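Local coordinates for collagen adhesin protein (PDB 2Z1P) that probably binds collagen as a cell-wall-anchored surface adhesin of Enterococcus faecalis, by a collagen hug mechanism, this chain holding the two-domain ligand-binding part, at residues A[28-33]-A[140-145]; A[190-195]-A[243-248]; A[21-26]-A[38-43]. All coordinates share one frame; numbering follows the deposited sequence.

Overall arrangement
Interactions 1 and 3 belong to the first, Ig-like domain of the adhesin. Interaction 2 belongs to the collagen-binding domain that follows it. Interactions 1 and 3 are linked through the sequence: strands 20-25, 29-31 and 35-43 follow one another, and the segments of the two contacts alternate along the chain. Their centres are about 20 Å apart. Interaction 2 lies about 37 Å from interaction 1 and about 46 Å from interaction 3, centre to centre, and touches neither. In the collagen hug model the ligand is wrapped between two such domains. The three contacts are pairings within the sheets of the domains, not between domains.

Interaction 1: A[28-33]-A[140-145]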
loop_
_atom_site.group_PDB
_atom_site.type_symbol
_atom_site.label_atom_id
_atom_site.label_comp_id
_atom_site.label_asym_id
_atom_site.label_seq_id
_atom_site.Cartn_x
_atom_site.Cartn_y
_atom_site.Cartn_z
ATOM N N THR A 28 11.452 13.540 -3.814
ATOM C CA THR A 28 10.728 14.346 -4.796
ATOM C C THR A 28 10.626 13.773 -6.213
ATOM O O THR A 28 10.234 14.470 -7.147
ATOM C CB THR A 28 11.312 15.784 -4.860
ATOM O OG1 THR A 28 12.739 15.736 -4.740
ATOM C CG2 THR A 28 10.723 16.648 -3.741
ATOM N N THR A 29 10.978 12.503 -6.369
ATOM C CA THR A 29 10.866 11.844 -7.662
ATOM C C THR A 29 9.874 10.693 -7.484
ATOM O O THR A 29 10.181 9.691 -6.834
ATOM C CB THR A 29 12.214 11.288 -8.139
ATOM O OG1 THR A 29 13.151 12.365 -8.315
ATOM C CG2 THR A 29 12.029 10.551 -9.453
ATOM N N LEU A 30 8.678 10.853 -8.049
ATOM C CA LEU A 30 7.631 9.845 -7.945
ATOM C C LEU A 30 7.451 9.025 -9.218
ATOM O O LEU A 30 7.919 9.402 -10.295
ATOM C CB LEU A 30 6.275 10.496 -7.625
ATOM C CG LEU A 30 6.043 11.417 -6.427
ATOM C CD1 LEU A 30 6.734 10.844 -5.205
ATOM C CD2 LEU A 30 6.571 12.798 -6.737
ATOM N N TYR A 31 6.751 7.900 -9.079
ATOM C CA TYR A 31 6.440 7.031 -10.204
ATOM C C TYR A 31 4.925 6.914 -10.273
ATOM O O TYR A 31 4.245 6.870 -9.254
ATOM C CB TYR A 31 7.110 5.646 -10.060
ATOM C CG TYR A 31 6.710 4.784 -8.870
ATOM C CD1 TYR A 31 5.500 4.074 -8.852
ATOM C CD2 TYR A 31 7.570 4.645 -7.771
ATOM C CE1 TYR A 31 5.164 3.244 -7.762
ATOM C CE2 TYR A 31 7.241 3.821 -6.685
ATOM C CZ TYR A 31 6.042 3.130 -6.689
ATOM O OH TYR A 31 5.721 2.346 -5.610
ATOM N N GLN A 32 4.399 6.905 -11.487
ATOM C CA GLN A 32 2.965 6.814 -11.690
ATOM C C GLN A 32 2.393 5.700 -10.819
ATOM O O GLN A 32 2.973 4.615 -10.714
ATOM C CB GLN A 32 2.695 6.571 -13.171
ATOM C CG GLN A 32 3.463 7.561 -14.043
ATOM C CD GLN A 32 3.504 7.185 -15.516
ATOM O OE1 GLN A 32 3.764 6.033 -15.867
ATOM N NE2 GLN A 32 3.272 8.167 -16.388
ATOM N N GLY A 33 1.270 6.003 -10.170
ATOM C CA GLY A 33 0.606 5.050 -9.300
ATOM C C GLY A 33 1.226 4.936 -7.916
ATOM O O GLY A 33 0.693 4.238 -7.035
ATOM N N LEU A 140 8.664 18.635 -8.191
ATOM C CA LEU A 140 8.272 17.230 -8.153
ATOM C C LEU A 140 8.315 16.637 -9.562
ATOM O O LEU A 140 7.799 17.218 -10.514
ATOM C CB LEU A 140 6.867 17.091 -7.557
ATOM C CG LEU A 140 6.756 16.948 -6.038
ATOM C CD1 LEU A 140 7.793 17.791 -5.330
ATOM C CD2 LEU A 140 5.364 17.345 -5.624
ATOM N N THR A 141 8.932 15.472 -9.684
ATOM C CA THR A 141 9.065 14.828 -10.972
ATOM C C THR A 141 8.427 13.439 -10.941
ATOM O O THR A 141 8.854 12.549 -10.203
ATOM C CB THR A 141 10.563 14.710 -11.360
ATOM O OG1 THR A 141 11.259 15.883 -10.926
ATOM C CG2 THR A 141 10.734 14.594 -12.866
ATOM N N ILE A 142 7.386 13.274 -11.745
ATOM C CA ILE A 142 6.666 12.011 -11.864
ATOM C C ILE A 142 7.132 11.368 -13.180
ATOM O O ILE A 142 6.696 11.760 -14.264
ATOM C CB ILE A 142 5.154 12.266 -11.918
ATOM C CG1 ILE A 142 4.729 13.133 -10.736
ATOM C CG2 ILE A 142 4.409 10.947 -11.881
ATOM C CD1 ILE A 142 3.356 13.733 -10.903
ATOM N N GLU A 143 8.018 10.383 -13.068
ATOM C CA GLU A 143 8.598 9.702 -14.226
ATOM C C GLU A 143 7.731 8.661 -14.934
ATOM O O GLU A 143 6.714 8.224 -14.398
ATOM C CB GLU A 143 9.932 9.073 -13.809
ATOM C CG GLU A 143 9.857 8.216 -12.547
ATOM C CD GLU A 143 11.207 8.066 -11.851
ATOM O OE1 GLU A 143 12.225 8.554 -12.405
ATOM O OE2 GLU A 143 11.249 7.462 -10.749
ATOM N N GLY A 144 8.144 8.276 -16.144
ATOM C CA GLY A 144 7.410 7.282 -16.916
ATOM C C GLY A 144 7.718 5.844 -16.507
ATOM O O GLY A 144 8.411 5.611 -15.510
ATOM N N VAL A 145 7.205 4.873 -17.266
ATOM C CA VAL A 145 7.442 3.459 -16.958
ATOM C C VAL A 145 8.656 2.925 -17.717
ATOM O O VAL A 145 8.650 2.862 -18.949
ATOM C CB VAL A 145 6.223 2.581 -17.328
ATOM C CG1 VAL A 145 6.414 1.171 -16.767
ATOM C CG2 VAL A 145 4.941 3.214 -16.805
#
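Leu30 lies beside Ile142 in a parallel strand pair, where strand 29-31 forms one edge of a small mixed sheet in the Ig-like domain. Strand 138-143 is the middle strand, and 125-129 lies beyond it. Three backbone hydrogen bonds join the two segments. Thr141 N meets Thr28 O at 3.0 Å, in a nearly straight bond (169°). Leu30 N then reaches Thr141 O at 2.7 Å, and Glu143 N reaches Leu30 O at 2.9 Å. Leu30 thus gives its N-H and its carbonyl to two residues of the partner strand, as in parallel pairing.

The packed side is the face with Leu30, Leu140 and Ile142, all buried. Leu30 CD2 rests 4.2 Å from Leu140 CG. Leu64 touches Leu140 and Ile142, and Thr116 touches Leu30 and Ile142. Next to this face, Leu140 CD1 meets Thr28 CG2 at 3.5 Å, the two side chains crossing at about a right angle.

The other face carries Thr29, Thr141, Tyr31 and Glu143 and is more open to solvent, with Thr29 and Tyr31 exposed. Glu143 takes the position with CG between its backbone N and carbonyl carbon (chi1 51°). This lays the extended chain across the strand pair, and the carboxylate comes to the methyl of Thr29. Glu143 OE2 lies 3.4 Å from Thr29 CG2, a van der Waals contact, not a hydrogen bond.

The extended Gln32 side chain runs alongside the partner segment. Gln32 CG lies 3.3 Å from Glu143 O and also approaches the Ile142 CG2 methyl. The amide NE2 makes a weak hydrogen bond to Ser121 O. The other end of that amide faces the last residue of the partner segment: Gln32 OE1 lies 3.2 Å from the methyl Val145 CG2.

Interaction 2: A[190-195]-A[243-248]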
loop_
_atom_site.group_PDB
_atom_site.type_symbol
_atom_site.label_atom_id
_atom_site.label_comp_id
_atom_site.label_asym_id
_atom_site.label_seq_id
_atom_site.Cartn_x
_atom_site.Cartn_y
_atom_site.Cartn_z
ATOM N N ILE A 190 3.900 -28.657 -5.156
ATOM C CA ILE A 190 4.540 -27.406 -4.781
ATOM C C ILE A 190 3.925 -27.000 -3.460
ATOM O O ILE A 190 2.724 -26.738 -3.356
ATOM C CB ILE A 190 4.314 -26.311 -5.806
ATOM C CG1 ILE A 190 4.808 -26.770 -7.182
ATOM C CG2 ILE A 190 5.075 -25.071 -5.383
ATOM C CD1 ILE A 190 4.284 -25.928 -8.335
ATOM N N SER A 191 4.766 -26.948 -2.443
ATOM C CA SER A 191 4.301 -26.631 -1.116
ATOM C C SER A 191 4.708 -25.241 -0.672
ATOM O O SER A 191 5.881 -24.884 -0.705
ATOM C CB SER A 191 4.862 -27.664 -0.136
ATOM O OG SER A 191 5.349 -28.810 -0.825
ATOM N N ILE A 192 3.731 -24.458 -0.248
ATOM C CA ILE A 192 4.020 -23.124 0.235
ATOM C C ILE A 192 3.444 -22.977 1.635
ATOM O O ILE A 192 2.278 -23.269 1.873
ATOM C CB ILE A 192 3.420 -22.027 -0.692
ATOM C CG1 ILE A 192 4.097 -22.086 -2.071
ATOM C CG2 ILE A 192 3.613 -20.639 -0.065
ATOM C CD1 ILE A 192 3.498 -21.163 -3.110
ATOM N N ALA A 193 4.286 -22.556 2.566
ATOM C CA ALA A 193 3.863 -22.340 3.936
ATOM C C ALA A 193 3.903 -20.823 4.107
ATOM O O ALA A 193 4.970 -20.213 4.071
ATOM C CB ALA A 193 4.822 -23.016 4.884
ATOM N N ASP A 194 2.745 -20.200 4.268
ATOM C CA ASP A 194 2.730 -18.758 4.395
ATOM C C ASP A 194 2.364 -18.303 5.799
ATOM O O ASP A 194 1.384 -18.758 6.389
ATOM C CB ASP A 194 1.770 -18.159 3.361
ATOM C CG ASP A 194 1.987 -16.663 3.148
ATOM O OD1 ASP A 194 1.896 -15.901 4.134
ATOM O OD2 ASP A 194 2.237 -16.244 1.996
ATOM N N ARG A 195 3.190 -17.406 6.320
ATOM C CA ARG A 195 3.018 -16.843 7.641
ATOM C C ARG A 195 3.007 -15.331 7.419
ATOM O O ARG A 195 4.042 -14.728 7.143
ATOM C CB ARG A 195 4.190 -17.271 8.539
ATOM C CG ARG A 195 4.317 -18.779 8.728
ATOM C CD ARG A 195 3.209 -19.387 9.582
ATOM N NE ARG A 195 3.436 -20.823 9.763
ATOM C CZ ARG A 195 3.225 -21.742 8.815
ATOM N NH1 ARG A 195 2.789 -21.379 7.601
ATOM N NH2 ARG A 195 3.367 -23.036 9.098
ATOM N N LEU A 243 -0.191 -23.601 1.127
ATOM C CA LEU A 243 -0.737 -23.746 -0.205
ATOM C C LEU A 243 -0.030 -24.829 -0.999
ATOM O O LEU A 243 1.199 -24.813 -1.152
ATOM C CB LEU A 243 -0.647 -22.412 -0.938
ATOM C CG LEU A 243 -1.216 -22.391 -2.352
ATOM C CD1 LEU A 243 -2.640 -22.932 -2.352
ATOM C CD2 LEU A 243 -1.172 -20.965 -2.881
ATOM N N ARG A 244 -0.806 -25.777 -1.507
ATOM C CA ARG A 244 -0.221 -26.859 -2.276
ATOM C C ARG A 244 -0.832 -26.976 -3.651
ATOM O O ARG A 244 -2.049 -26.971 -3.812
ATOM C CB ARG A 244 -0.378 -28.189 -1.541
ATOM C CG ARG A 244 0.096 -29.386 -2.343
ATOM C CD ARG A 244 -0.210 -30.678 -1.608
ATOM N NE ARG A 244 0.611 -30.838 -0.412
ATOM C CZ ARG A 244 1.872 -31.259 -0.428
ATOM N NH1 ARG A 244 2.454 -31.567 -1.579
ATOM N NH2 ARG A 244 2.562 -31.364 0.701
ATOM N N PHE A 245 0.043 -27.066 -4.642
ATOM C CA PHE A 245 -0.355 -27.226 -6.035
ATOM C C PHE A 245 0.039 -28.660 -6.371
ATOM O O PHE A 245 1.184 -29.051 -6.149
ATOM C CB PHE A 245 0.429 -26.261 -6.937
ATOM C CG PHE A 245 0.168 -24.809 -6.661
ATOM C CD1 PHE A 245 -0.809 -24.123 -7.365
ATOM C CD2 PHE A 245 0.919 -24.117 -5.712
ATOM C CE1 PHE A 245 -1.038 -22.764 -7.142
ATOM C CE2 PHE A 245 0.700 -22.762 -5.480
ATOM C CZ PHE A 245 -0.285 -22.083 -6.203
ATOM N N TYR A 246 -0.897 -29.444 -6.894
ATOM C CA TYR A 246 -0.598 -30.830 -7.240
ATOM C C TYR A 246 0.296 -30.921 -8.481
ATOM O O TYR A 246 0.060 -30.246 -9.478
ATOM C CB TYR A 246 -1.908 -31.608 -7.413
ATOM C CG TYR A 246 -2.662 -31.746 -6.105
ATOM C CD1 TYR A 246 -1.995 -32.114 -4.937
ATOM C CD2 TYR A 246 -4.034 -31.506 -6.030
ATOM C CE1 TYR A 246 -2.671 -32.232 -3.730
ATOM C CE2 TYR A 246 -4.725 -31.624 -4.824
ATOM C CZ TYR A 246 -4.036 -31.985 -3.679
ATOM O OH TYR A 246 -4.699 -32.071 -2.477
ATOM N N ARG A 247 1.330 -31.752 -8.392
ATOM C CA ARG A 247 2.320 -31.939 -9.449
ATOM C C ARG A 247 1.851 -32.094 -10.898
ATOM O O ARG A 247 2.385 -31.458 -11.807
ATOM C CB ARG A 247 3.211 -33.121 -9.086
ATOM C CG ARG A 247 4.353 -33.349 -10.049
ATOM C CD ARG A 247 4.025 -34.369 -11.130
ATOM N NE ARG A 247 5.118 -34.484 -12.098
ATOM C CZ ARG A 247 5.212 -35.442 -13.019
ATOM N NH1 ARG A 247 4.275 -36.376 -13.094
ATOM N NH2 ARG A 247 6.234 -35.466 -13.876
ATOM N N ASP A 248 0.860 -32.934 -11.134
ATOM C CA ASP A 248 0.404 -33.125 -12.496
ATOM C C ASP A 248 -0.164 -31.912 -13.211
ATOM O O ASP A 248 0.153 -31.666 -14.375
ATOM C CB ASP A 248 -0.580 -34.270 -12.520
ATOM C CG ASP A 248 0.121 -35.598 -12.517
ATOM O OD1 ASP A 248 -0.455 -36.573 -11.990
ATOM O OD2 ASP A 248 1.258 -35.652 -13.052
#
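Ile190 and Phe245 form a hydrogen-bonded antiparallel pair, and Ile192 and Leu243 form the next one. Strands 190-196 and 240-245 are neighbours in one of the two five-stranded sheets of the collagen-binding domain. Ile190 N bonds Phe245 O at 2.9 Å, and Phe245 N returns a bond to Ile190 O at 3.0 Å, in the carbonyl plane and on a lone pair. Leu243 N reaches Ile192 O at 2.6 Å, while Ile192 N reaches Leu243 O at 2.7 Å.

The side chains of these four residues lie on one face. Phe245 has CG anti to its own carbonyl carbon (chi1 -64°), which carries the ring toward strand 190-196. The ring edge meets Ile190 O and Ile192 CD1, the latter 4.0 Å from Phe245 CE2. Ile190 CB lies 4.0 Å from Phe245 CD2. Ile192 CB and Leu243 CB sit 4.1 Å apart.

Around the four paired residues this face is largely apolar. Val257 of the facing sheet touches both Leu243 and Phe245. The rings of Phe225 and Phe255 meet the Phe245 ring, the first nearly at right angles. Ile279 touches both isoleucines. Further along, buried Asp194 is met by Asn275.

On the other face Ser191 stands beside Arg244, but the guanidinium is held by a salt bridge to Asp189. The two oxygens of Asp189 have different partners: OD2 takes Arg244 NH1, and OD1 takes the backbone N-H of Arg247. The residue just before strand 190-196 is thereby joined both to strand 240-245 and to the loop after it.

Interaction 3: A[21-26]-A[38-43]; sequences DKVELD and IKVSFS
A classic beta bulge opens this antiparallel pairing: Asp21 and Lys22 both face Ser41. Strand 20-25 is the edge strand here, and 35-43 is the next strand in, followed by 107-116, in a sheet of the Ig-like domain. Asp21 N bonds Ser41 O at 3.1 Å, and Ser41 N bonds Lys22 O at 2.9 Å. Regular pairing follows, with Lys39 N meeting Glu24 O at 2.8 Å in an almost straight bond (178°).

The buried face holds Val23, Leu25, Ile38 and Val40. Val23 has CG1 between its backbone N and carbonyl carbon (chi1 37°), which leaves CG2 anti to the N. Val23 CG2 presses on Ile38 CG2 at 3.3 Å, the two side chains pointing the same way. Leu25 CG rests 3.8 Å from Ile38 CG1. Leu58 touches both Val23 and Val40.

On the more open face, Lys22 NZ and Glu24 OE2 form only a long salt bridge.

At the bulge, Lys45 lies near Asp21 OD1 in a weak ion pair. Ser43 OG gives a hydrogen bond to Asp21 OD2 at 2.8 Å, arriving from above the carboxylate plane. Asp21 is thus tied to the partner strand by side chain as well as backbone.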
loop_
_atom_site.group_PDB
_atom_site.type_symbol
_atom_site.label_atom_id
_atom_site.label_comp_id
_atom_site.label_asym_id
_atom_site.label_seq_id
_atom_site.Cartn_x
_atom_site.Cartn_y
_atom_site.Cartn_z
ATOM N N ASP A 21 5.228 25.308 8.908
ATOM C CA ASP A 21 6.688 25.233 8.871
ATOM C C ASP A 21 7.246 24.461 7.682
ATOM O O ASP A 21 8.308 24.799 7.162
ATOM C CB ASP A 21 7.213 24.628 10.167
ATOM C CG ASP A 21 6.959 25.523 11.353
ATOM O OD1 ASP A 21 7.814 26.386 11.659
ATOM O OD2 ASP A 21 5.881 25.380 11.964
ATOM N N LYS A 22 6.540 23.415 7.261
ATOM C CA LYS A 22 6.968 22.637 6.103
ATOM C C LYS A 22 6.003 21.516 5.735
ATOM O O LYS A 22 5.268 21.005 6.578
ATOM C CB LYS A 22 8.387 22.064 6.308
ATOM C CG LYS A 22 8.513 20.929 7.298
ATOM C CD LYS A 22 9.961 20.435 7.446
ATOM C CE LYS A 22 10.551 20.000 6.103
ATOM N NZ LYS A 22 11.938 19.457 6.241
ATOM N N VAL A 23 5.997 21.186 4.444
ATOM C CA VAL A 23 5.190 20.111 3.864
ATOM C C VAL A 23 6.244 19.288 3.128
ATOM O O VAL A 23 6.616 19.574 1.996
ATOM C CB VAL A 23 4.106 20.648 2.885
ATOM C CG1 VAL A 23 4.641 21.824 2.093
ATOM C CG2 VAL A 23 3.646 19.539 1.949
ATOM N N GLU A 24 6.727 18.264 3.810
ATOM C CA GLU A 24 7.785 17.418 3.314
ATOM C C GLU A 24 7.373 16.043 2.812
ATOM O O GLU A 24 6.558 15.348 3.427
ATOM C CB GLU A 24 8.808 17.297 4.437
ATOM C CG GLU A 24 9.736 16.121 4.395
ATOM C CD GLU A 24 10.350 15.862 5.758
ATOM O OE1 GLU A 24 11.287 15.044 5.838
ATOM O OE2 GLU A 24 9.893 16.473 6.755
ATOM N N LEU A 25 7.943 15.664 1.676
ATOM C CA LEU A 25 7.695 14.355 1.095
ATOM C C LEU A 25 9.027 13.625 1.240
ATOM O O LEU A 25 10.082 14.265 1.249
ATOM C CB LEU A 25 7.330 14.458 -0.389
ATOM C CG LEU A 25 6.076 15.158 -0.919
ATOM C CD1 LEU A 25 6.341 16.635 -1.060
ATOM C CD2 LEU A 25 5.718 14.579 -2.292
ATOM N N ASP A 26 8.998 12.300 1.356
ATOM C CA ASP A 26 10.243 11.556 1.506
ATOM C C ASP A 26 11.226 11.864 0.376
ATOM O O ASP A 26 12.338 12.331 0.628
ATOM C CB ASP A 26 9.971 10.065 1.562
ATOM C CG ASP A 26 11.217 9.277 1.861
ATOM O OD1 ASP A 26 11.799 9.478 2.951
ATOM O OD2 ASP A 26 11.622 8.464 1.003
ATOM N N ILE A 38 2.972 12.598 2.803
ATOM C CA ILE A 38 3.378 13.996 2.803
ATOM C C ILE A 38 3.161 14.431 4.251
ATOM O O ILE A 38 2.078 14.226 4.813
ATOM C CB ILE A 38 2.497 14.840 1.843
ATOM C CG1 ILE A 38 2.597 14.277 0.427
ATOM C CG2 ILE A 38 2.947 16.293 1.842
ATOM C CD1 ILE A 38 1.809 15.040 -0.579
ATOM N N LYS A 39 4.193 15.006 4.861
ATOM C CA LYS A 39 4.104 15.432 6.254
ATOM C C LYS A 39 4.123 16.950 6.431
ATOM O O LYS A 39 5.105 17.606 6.089
ATOM C CB LYS A 39 5.257 14.818 7.029
ATOM C CG LYS A 39 5.231 15.116 8.495
ATOM C CD LYS A 39 6.534 14.699 9.078
ATOM C CE LYS A 39 6.500 14.829 10.549
ATOM N NZ LYS A 39 7.841 14.513 11.077
ATOM N N VAL A 40 3.040 17.497 6.978
ATOM C CA VAL A 40 2.941 18.937 7.206
ATOM C C VAL A 40 3.124 19.295 8.687
ATOM O O VAL A 40 2.258 19.015 9.508
ATOM C CB VAL A 40 1.568 19.492 6.759
ATOM C CG1 VAL A 40 1.589 21.024 6.835
ATOM C CG2 VAL A 40 1.223 19.004 5.363
ATOM N N SER A 41 4.248 19.917 9.026
ATOM C CA SER A 41 4.510 20.310 10.403
ATOM C C SER A 41 4.081 21.766 10.609
ATOM O O SER A 41 4.097 22.553 9.664
ATOM C CB SER A 41 6.000 20.166 10.702
ATOM O OG SER A 41 6.451 18.855 10.420
ATOM N N PHE A 42 3.683 22.133 11.825
ATOM C CA PHE A 42 3.282 23.514 12.087
ATOM C C PHE A 42 3.692 23.966 13.477
ATOM O O PHE A 42 3.796 23.157 14.400
ATOM C CB PHE A 42 1.776 23.683 11.910
ATOM C CG PHE A 42 0.971 22.698 12.685
ATOM C CD1 PHE A 42 0.998 22.695 14.076
ATOM C CD2 PHE A 42 0.195 21.751 12.022
ATOM C CE1 PHE A 42 0.270 21.767 14.798
ATOM C CE2 PHE A 42 -0.541 20.814 12.735
ATOM C CZ PHE A 42 -0.503 20.823 14.128
ATOM N N SER A 43 3.924 25.269 13.610
ATOM C CA SER A 43 4.347 25.879 14.873
ATOM C C SER A 43 3.650 27.218 15.088
ATOM O O SER A 43 3.353 27.944 14.132
ATOM C CB SER A 43 5.863 26.121 14.879
ATOM O OG SER A 43 6.588 24.926 14.637
#